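Local coordinates for WYL1 (Ruminococcus sp., PDB 6OAW), which acts as a WYL-domain accessory protein that modulates the RNA-targeting Type VI-D CRISPR-Cas system, at the interface of chains A and B. Numbering follows the deposited sequence. Chains: chain A/B, WYL1.

Contact 1: the interface of chains A and B. Residues chain A 380-381, 383-384, 388; chain B 380-381, 383-384, 388.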
ATOM      1  N   TYR A 380       1.855   6.265 -29.342  1.00 36.59           N
ATOM      2  CA  TYR A 380       2.739   7.407 -29.694  1.00 36.82           C
ATOM      3  C   TYR A 380       2.544   7.787 -31.160  1.00 36.83           C
ATOM      4  O   TYR A 380       2.453   8.983 -31.422  1.00 35.28           O
ATOM      5  CB  TYR A 380       4.194   7.142 -29.283  1.00 35.37           C
ATOM      6  CG  TYR A 380       4.390   7.609 -27.872  1.00 35.17           C
ATOM      7  CD1 TYR A 380       4.103   6.780 -26.798  1.00 34.95           C
ATOM      8  CD2 TYR A 380       4.678   8.936 -27.610  1.00 35.07           C
ATOM      9  CE1 TYR A 380       4.192   7.230 -25.489  1.00 35.24           C
ATOM     10  CE2 TYR A 380       4.753   9.408 -26.307  1.00 35.68           C
ATOM     11  CZ  TYR A 380       4.487   8.559 -25.243  1.00 35.23           C
ATOM     12  OH  TYR A 380       4.555   9.030 -23.961  1.00 36.80           O
ATOM     13  N   VAL A 381       2.501   6.804 -32.067  1.00 38.17           N
ATOM     14  CA  VAL A 381       2.435   7.085 -33.524  1.00 39.30           C
ATOM     15  C   VAL A 381       1.071   7.742 -33.769  1.00 40.76           C
ATOM     16  O   VAL A 381       1.030   8.769 -34.457  1.00 39.80           O
ATOM     17  CB  VAL A 381       2.697   5.832 -34.400  1.00 40.44           C
ATOM     18  CG1 VAL A 381       2.224   5.985 -35.837  1.00 40.93           C
ATOM     19  CG2 VAL A 381       4.171   5.458 -34.394  1.00 39.74           C
ATOM     20  N   GLY A 383      -0.926   9.216 -31.599  1.00 37.73           N
ATOM     21  CA  GLY A 383      -0.953  10.462 -30.812  1.00 36.90           C
ATOM     22  C   GLY A 383      -0.292  11.577 -31.589  1.00 39.74           C
ATOM     23  O   GLY A 383      -0.940  12.655 -31.734  1.00 37.78           O
ATOM     24  N   ALA A 384       0.904  11.301 -32.125  1.00 38.71           N
ATOM     25  CA  ALA A 384       1.710  12.257 -32.912  1.00 40.20           C
ATOM     26  C   ALA A 384       0.882  12.727 -34.112  1.00 40.79           C
ATOM     27  O   ALA A 384       0.815  13.956 -34.367  1.00 38.65           O
ATOM     28  CB  ALA A 384       3.016  11.611 -33.343  1.00 40.10           C
ATOM     29  N   ASN A 388      -0.156  16.549 -34.731  1.00 40.98           N
ATOM     30  CA  ASN A 388       0.323  17.132 -36.018  1.00 41.93           C
ATOM     31  C   ASN A 388      -0.877  17.585 -36.841  1.00 43.16           C
ATOM     32  O   ASN A 388      -0.795  18.670 -37.405  1.00 43.04           O
ATOM     33  CB  ASN A 388       1.212  16.184 -36.841  1.00 41.04           C
ATOM     34  CG  ASN A 388       2.626  16.112 -36.304  1.00 41.39           C
ATOM     35  OD1 ASN A 388       3.065  17.012 -35.581  1.00 40.32           O
ATOM     36  ND2 ASN A 388       3.340  15.044 -36.642  1.00 39.19           N
TER
ATOM     37  N   TYR B 380       4.763  13.546 -27.991  1.00 30.81           N
ATOM     38  CA  TYR B 380       4.237  12.498 -28.898  1.00 30.76           C
ATOM     39  C   TYR B 380       5.120  12.403 -30.135  1.00 32.18           C
ATOM     40  O   TYR B 380       5.393  11.261 -30.529  1.00 35.12           O
ATOM     41  CB  TYR B 380       2.759  12.726 -29.220  1.00 32.46           C
ATOM     42  CG  TYR B 380       1.904  12.075 -28.177  1.00 32.44           C
ATOM     43  CD1 TYR B 380       1.612  10.726 -28.256  1.00 32.94           C
ATOM     44  CD2 TYR B 380       1.551  12.755 -27.032  1.00 31.36           C
ATOM     45  CE1 TYR B 380       0.940  10.071 -27.241  1.00 32.92           C
ATOM     46  CE2 TYR B 380       0.883  12.109 -26.006  1.00 32.36           C
ATOM     47  CZ  TYR B 380       0.562  10.763 -26.116  1.00 32.39           C
ATOM     48  OH  TYR B 380      -0.120  10.104 -25.128  1.00 33.58           O
ATOM     49  N   VAL B 381       5.543  13.523 -30.746  1.00 31.85           N
ATOM     50  CA  VAL B 381       6.295  13.426 -32.026  1.00 33.28           C
ATOM     51  C   VAL B 381       7.650  12.783 -31.692  1.00 33.83           C
ATOM     52  O   VAL B 381       8.046  11.894 -32.418  1.00 33.71           O
ATOM     53  CB  VAL B 381       6.422  14.782 -32.753  1.00 36.15           C
ATOM     54  CG1 VAL B 381       7.491  14.752 -33.857  1.00 37.75           C
ATOM     55  CG2 VAL B 381       5.086  15.211 -33.334  1.00 36.35           C
ATOM     56  N   GLY B 383       8.414  10.901 -29.065  1.00 35.15           N
ATOM     57  CA  GLY B 383       8.112   9.545 -28.570  1.00 34.07           C
ATOM     58  C   GLY B 383       7.909   8.585 -29.722  1.00 36.05           C
ATOM     59  O   GLY B 383       8.568   7.504 -29.731  1.00 37.27           O
ATOM     60  N   ALA B 384       7.104   9.013 -30.707  1.00 35.90           N
ATOM     61  CA  ALA B 384       6.798   8.242 -31.929  1.00 38.87           C
ATOM     62  C   ALA B 384       8.114   7.917 -32.647  1.00 41.40           C
ATOM     63  O   ALA B 384       8.330   6.759 -33.092  1.00 41.52           O
ATOM     64  CB  ALA B 384       5.870   9.023 -32.828  1.00 39.30           C
ATOM     65  N   ASN B 388       9.477   4.212 -33.390  1.00 49.10           N
ATOM     66  CA  ASN B 388       9.721   3.879 -34.824  1.00 52.71           C
ATOM     67  C   ASN B 388      11.189   3.517 -35.024  1.00 56.03           C
ATOM     68  O   ASN B 388      11.435   2.577 -35.761  1.00 60.54           O
ATOM     69  CB  ASN B 388       9.257   4.983 -35.778  1.00 52.98           C
ATOM     70  CG  ASN B 388       7.747   4.978 -35.974  1.00 54.62           C
ATOM     71  OD1 ASN B 388       7.133   3.902 -35.973  1.00 57.94           O
ATOM     72  ND2 ASN B 388       7.131   6.149 -36.141  1.00 50.58           N
TER

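Contact 2: the interface of chains A and B. Residues chain A 361-362, 364-366, 376-377, 380; chain B 380, 383, 387.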
ATOM      1  N   GLY A 361       7.425   9.046 -23.216  1.00 32.93           N
ATOM      2  CA  GLY A 361       7.885   9.187 -24.600  1.00 33.66           C
ATOM      3  C   GLY A 361       9.314   8.678 -24.733  1.00 36.32           C
ATOM      4  O   GLY A 361       9.636   7.559 -24.234  1.00 37.35           O
ATOM      5  N   LYS A 362      10.174   9.453 -25.389  1.00 38.02           N
ATOM      6  CA  LYS A 362      11.525   9.000 -25.786  1.00 38.89           C
ATOM      7  C   LYS A 362      12.438   8.886 -24.561  1.00 38.13           C
ATOM      8  O   LYS A 362      13.497   8.295 -24.694  1.00 40.57           O
ATOM      9  CB  LYS A 362      12.104   9.987 -26.799  1.00 42.24           C
ATOM     10  CG  LYS A 362      12.512  11.319 -26.207  1.00 44.41           C
ATOM     11  CD  LYS A 362      13.665  11.962 -26.909  1.00 48.63           C
ATOM     12  CE  LYS A 362      13.870  13.386 -26.450  1.00 50.08           C
ATOM     13  NZ  LYS A 362      14.891  14.041 -27.284  1.00 52.12           N
ATOM     14  N   GLY A 364      11.598   7.231 -21.815  1.00 35.88           N
ATOM     15  CA  GLY A 364      11.309   5.900 -21.215  1.00 34.90           C
ATOM     16  C   GLY A 364      10.665   4.986 -22.241  1.00 34.46           C
ATOM     17  O   GLY A 364       9.448   4.935 -22.286  1.00 35.13           O
ATOM     18  N   VAL A 365      11.457   4.376 -23.116  1.00 34.52           N
ATOM     19  CA  VAL A 365      10.955   3.624 -24.293  1.00 35.82           C
ATOM     20  C   VAL A 365      10.849   2.155 -23.885  1.00 37.79           C
ATOM     21  O   VAL A 365      11.916   1.553 -23.647  1.00 39.50           O
ATOM     22  CB  VAL A 365      11.902   3.781 -25.496  1.00 38.80           C
ATOM     23  CG1 VAL A 365      11.366   3.055 -26.712  1.00 40.99           C
ATOM     24  CG2 VAL A 365      12.216   5.240 -25.812  1.00 38.63           C
ATOM     25  N   ILE A 366       9.637   1.594 -23.826  1.00 36.09           N
ATOM     26  CA  ILE A 366       9.456   0.150 -23.523  1.00 37.43           C
ATOM     27  C   ILE A 366       9.796  -0.659 -24.765  1.00 38.22           C
ATOM     28  O   ILE A 366       9.000  -0.628 -25.699  1.00 38.76           O
ATOM     29  CB  ILE A 366       8.058  -0.189 -22.977  1.00 37.22           C
ATOM     30  CG1 ILE A 366       7.657   0.763 -21.848  1.00 37.19           C
ATOM     31  CG2 ILE A 366       8.029  -1.649 -22.530  1.00 37.34           C
ATOM     32  CD1 ILE A 366       6.243   0.522 -21.296  1.00 38.21           C
HETATM   33  N   MSE A 376       2.647   0.773 -27.043  1.00 42.00           N
HETATM   34  CA  MSE A 376       3.276   2.093 -26.834  1.00 42.33           C
HETATM   35  C   MSE A 376       3.549   2.711 -28.196  1.00 41.49           C
HETATM   36  O   MSE A 376       3.260   3.896 -28.348  1.00 37.82           O
HETATM   37  CB  MSE A 376       4.560   1.985 -26.009  1.00 43.80           C
HETATM   38  CG  MSE A 376       4.330   1.559 -24.578  1.00 46.01           C
HETATM   39 SE   MSE A 376       3.118   2.799 -23.623  1.00 53.06          SE
HETATM   40  CE  MSE A 376       1.292   2.069 -23.885  1.00 50.71           C
ATOM     41  N   ARG A 377       4.045   1.926 -29.152  1.00 42.07           N
ATOM     42  CA  ARG A 377       4.350   2.453 -30.503  1.00 45.32           C
ATOM     43  C   ARG A 377       3.053   3.011 -31.120  1.00 46.41           C
ATOM     44  O   ARG A 377       3.106   4.100 -31.683  1.00 44.63           O
ATOM     45  CB  ARG A 377       4.997   1.399 -31.398  1.00 47.80           C
ATOM     46  CG  ARG A 377       5.342   1.912 -32.786  1.00 50.80           C
ATOM     47  CD  ARG A 377       5.800   0.827 -33.743  1.00 54.82           C
ATOM     48  NE  ARG A 377       6.110   1.484 -35.004  1.00 59.44           N
ATOM     49  CZ  ARG A 377       5.942   0.966 -36.219  1.00 63.24           C
ATOM     50  NH1 ARG A 377       5.467  -0.260 -36.392  1.00 64.88           N
ATOM     51  NH2 ARG A 377       6.281   1.694 -37.264  1.00 65.98           N
ATOM     52  N   TYR A 380       1.855   6.265 -29.342  1.00 36.59           N
ATOM     53  CA  TYR A 380       2.739   7.407 -29.694  1.00 36.82           C
ATOM     54  C   TYR A 380       2.544   7.787 -31.160  1.00 36.83           C
ATOM     55  O   TYR A 380       2.453   8.983 -31.422  1.00 35.28           O
ATOM     56  CB  TYR A 380       4.194   7.142 -29.283  1.00 35.37           C
ATOM     57  CG  TYR A 380       4.390   7.609 -27.872  1.00 35.17           C
ATOM     58  CD1 TYR A 380       4.103   6.780 -26.798  1.00 34.95           C
ATOM     59  CD2 TYR A 380       4.678   8.936 -27.610  1.00 35.07           C
ATOM     60  CE1 TYR A 380       4.192   7.230 -25.489  1.00 35.24           C
ATOM     61  CE2 TYR A 380       4.753   9.408 -26.307  1.00 35.68           C
ATOM     62  CZ  TYR A 380       4.487   8.559 -25.243  1.00 35.23           C
ATOM     63  OH  TYR A 380       4.555   9.030 -23.961  1.00 36.80           O
TER
ATOM     64  N   TYR B 380       4.763  13.546 -27.991  1.00 30.81           N
ATOM     65  CA  TYR B 380       4.237  12.498 -28.898  1.00 30.76           C
ATOM     66  C   TYR B 380       5.120  12.403 -30.135  1.00 32.18           C
ATOM     67  O   TYR B 380       5.393  11.261 -30.529  1.00 35.12           O
ATOM     68  CB  TYR B 380       2.759  12.726 -29.220  1.00 32.46           C
ATOM     69  CG  TYR B 380       1.904  12.075 -28.177  1.00 32.44           C
ATOM     70  CD1 TYR B 380       1.612  10.726 -28.256  1.00 32.94           C
ATOM     71  CD2 TYR B 380       1.551  12.755 -27.032  1.00 31.36           C
ATOM     72  CE1 TYR B 380       0.940  10.071 -27.241  1.00 32.92           C
ATOM     73  CE2 TYR B 380       0.883  12.109 -26.006  1.00 32.36           C
ATOM     74  CZ  TYR B 380       0.562  10.763 -26.116  1.00 32.39           C
ATOM     75  OH  TYR B 380      -0.120  10.104 -25.128  1.00 33.58           O
ATOM     76  N   GLY B 383       8.414  10.901 -29.065  1.00 35.15           N
ATOM     77  CA  GLY B 383       8.112   9.545 -28.570  1.00 34.07           C
ATOM     78  C   GLY B 383       7.909   8.585 -29.722  1.00 36.05           C
ATOM     79  O   GLY B 383       8.568   7.504 -29.731  1.00 37.27           O
ATOM     80  N   TYR B 387      10.022   5.161 -30.759  1.00 41.51           N
ATOM     81  CA  TYR B 387       9.433   3.814 -30.953  1.00 43.77           C
ATOM     82  C   TYR B 387       9.675   3.337 -32.392  1.00 47.62           C
ATOM     83  O   TYR B 387      10.084   2.148 -32.558  1.00 49.83           O
ATOM     84  CB  TYR B 387       7.973   3.778 -30.528  1.00 41.14           C
ATOM     85  CG  TYR B 387       7.819   3.673 -29.036  1.00 40.51           C
ATOM     86  CD1 TYR B 387       7.907   2.440 -28.410  1.00 41.86           C
ATOM     87  CD2 TYR B 387       7.592   4.795 -28.252  1.00 37.88           C
ATOM     88  CE1 TYR B 387       7.794   2.332 -27.040  1.00 41.78           C
ATOM     89  CE2 TYR B 387       7.457   4.697 -26.881  1.00 37.05           C
ATOM     90  CZ  TYR B 387       7.593   3.464 -26.277  1.00 39.08           C
ATOM     91  OH  TYR B 387       7.476   3.335 -24.934  1.00 41.11           O
TER
HETATM   92  O   HOH W   1       7.038   5.743 -23.509  1.00 34.78           O

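Contact 1: the interface of chains A and B
A:Tyr380 and B:Tyr380 face each other across a two-fold axis where the two copies of helix 370-389 cross at close quarters, with A:Tyr380 CA 5.4 Å from B:Tyr380 CA. Their rings overlap by the rims: A:Tyr380 CD2 lies 3.6 Å from B:Tyr380 CD1, and each ring carries a carbon of the other above its border and not above its centre. The ring planes are nearly parallel, about 20° apart, although the side chains as a whole cross at roughly a right angle. Both hydroxyls point to the same end of the pair. In the plane of each ring, at its edge, stands the carbonyl oxygen of the opposite tyrosine.

The same ring rim of A:Tyr380 also meets the backbone of B:Gly383, whose bare CA lets A:Tyr380 CD2 come in to 3.6 Å. An alanine in place of A:Tyr380 would probably leave the B:Tyr380 ring without its facing partner and open a gap over B:Gly383.

One turn on, A:Ala384 buries 37 Å², with its methyl CB 3.7 Å from the carbonyl O of B:Tyr380. The two methyls meet across the axis, A:Ala384 CB to B:Ala384 CB at 3.9 Å, and their small size suits the close crossing.

Flanking this core, A:Val381 contributes 30 Å². Its CG1 is anti to the backbone N (chi1 162°), which leaves CG2 beside that N and directed at B:Asn388. The packing is dispersive throughout, with polar groups meeting carbon and not each other. The two modelled amides differ in which atom is nearer, a difference that carries little weight at this resolution. A:Val381 CG2 comes to the outer end of the B:Asn388 amide, tilted from its plane, 3.5 Å from ND2; in the twin contact A:Asn388 presents OD1 to B:Val381 CG2, also at 3.5 Å.

Contact 2: the interface of chains A and B
B:Tyr387 pushes its phenol into a pocket of chain A and buries 113 Å² there. At the tip, the backbone N of A:Ile366 donates a hydrogen bond to the hydroxyl OH of B:Tyr387, 3.0 Å long and fairly straight (161° at the hydrogen). This donor is tilted out of the ring plane, whereas water 1 lies in the plane at the ring's edge, 2.8 Å from the same B:Tyr387 OH.

The ring is clamped on both faces. A:Val365 sets CG1 over one, off toward the rim, 3.8 Å from the ring centroid in a CH-pi contact; CG1, anti to the backbone N (chi1 -178°), is thereby the branch carried over the ring. The backbone joining A:Met376 to A:Arg377 spans the opposite face. From that side the CB of A:Met376, a selenomethionine, closes to 3.4 Å from B:Tyr387 CZ. Nearer the root, A:Arg377 runs its extended chain past in the reverse direction, so its aliphatic start packs on B:Tyr387 CB while the guanidinium points away. A:Tyr380 crosses obliquely at the ring's other border, CD1 to B:Tyr387 CE2 at 3.9 Å.

In the second shell, water 1 also reaches the carbonyl O of A:Gly364 at 2.8 Å and, more loosely, that of A:Gly361, linking the phenol to the backbone of the 3-10 turn and the start of strand 364-368. A weak hydrogen bond from A:Gly361 N to A:Tyr380 OH may help keep the 3-10 turn against the helix.

The pocket thus lies between the 3-10 turn 361-363, strand 364-368 and the first half of helix 370-389, the closing elements of chain A, and receives the later part of the same helix from chain B.

Contact 1 and contact 2 are neighbouring stretches of one two-fold interface, their C-alpha centres about 7 Å apart. They share A:Tyr380, B:Tyr380 and B:Gly383, and helix 370-389 of both chains runs through each. Contact 1 straddles the axis and rests mainly on apolar packing, while contact 2 lies to one side and adds polar fixing; its twin recurs with the chains exchanged. The C-terminal helix therefore both crosses its mate and reaches into the partner's pocket. That reciprocity is consistent with a genuine WYL1 dimer, although the crystal assembly alone does not prove it.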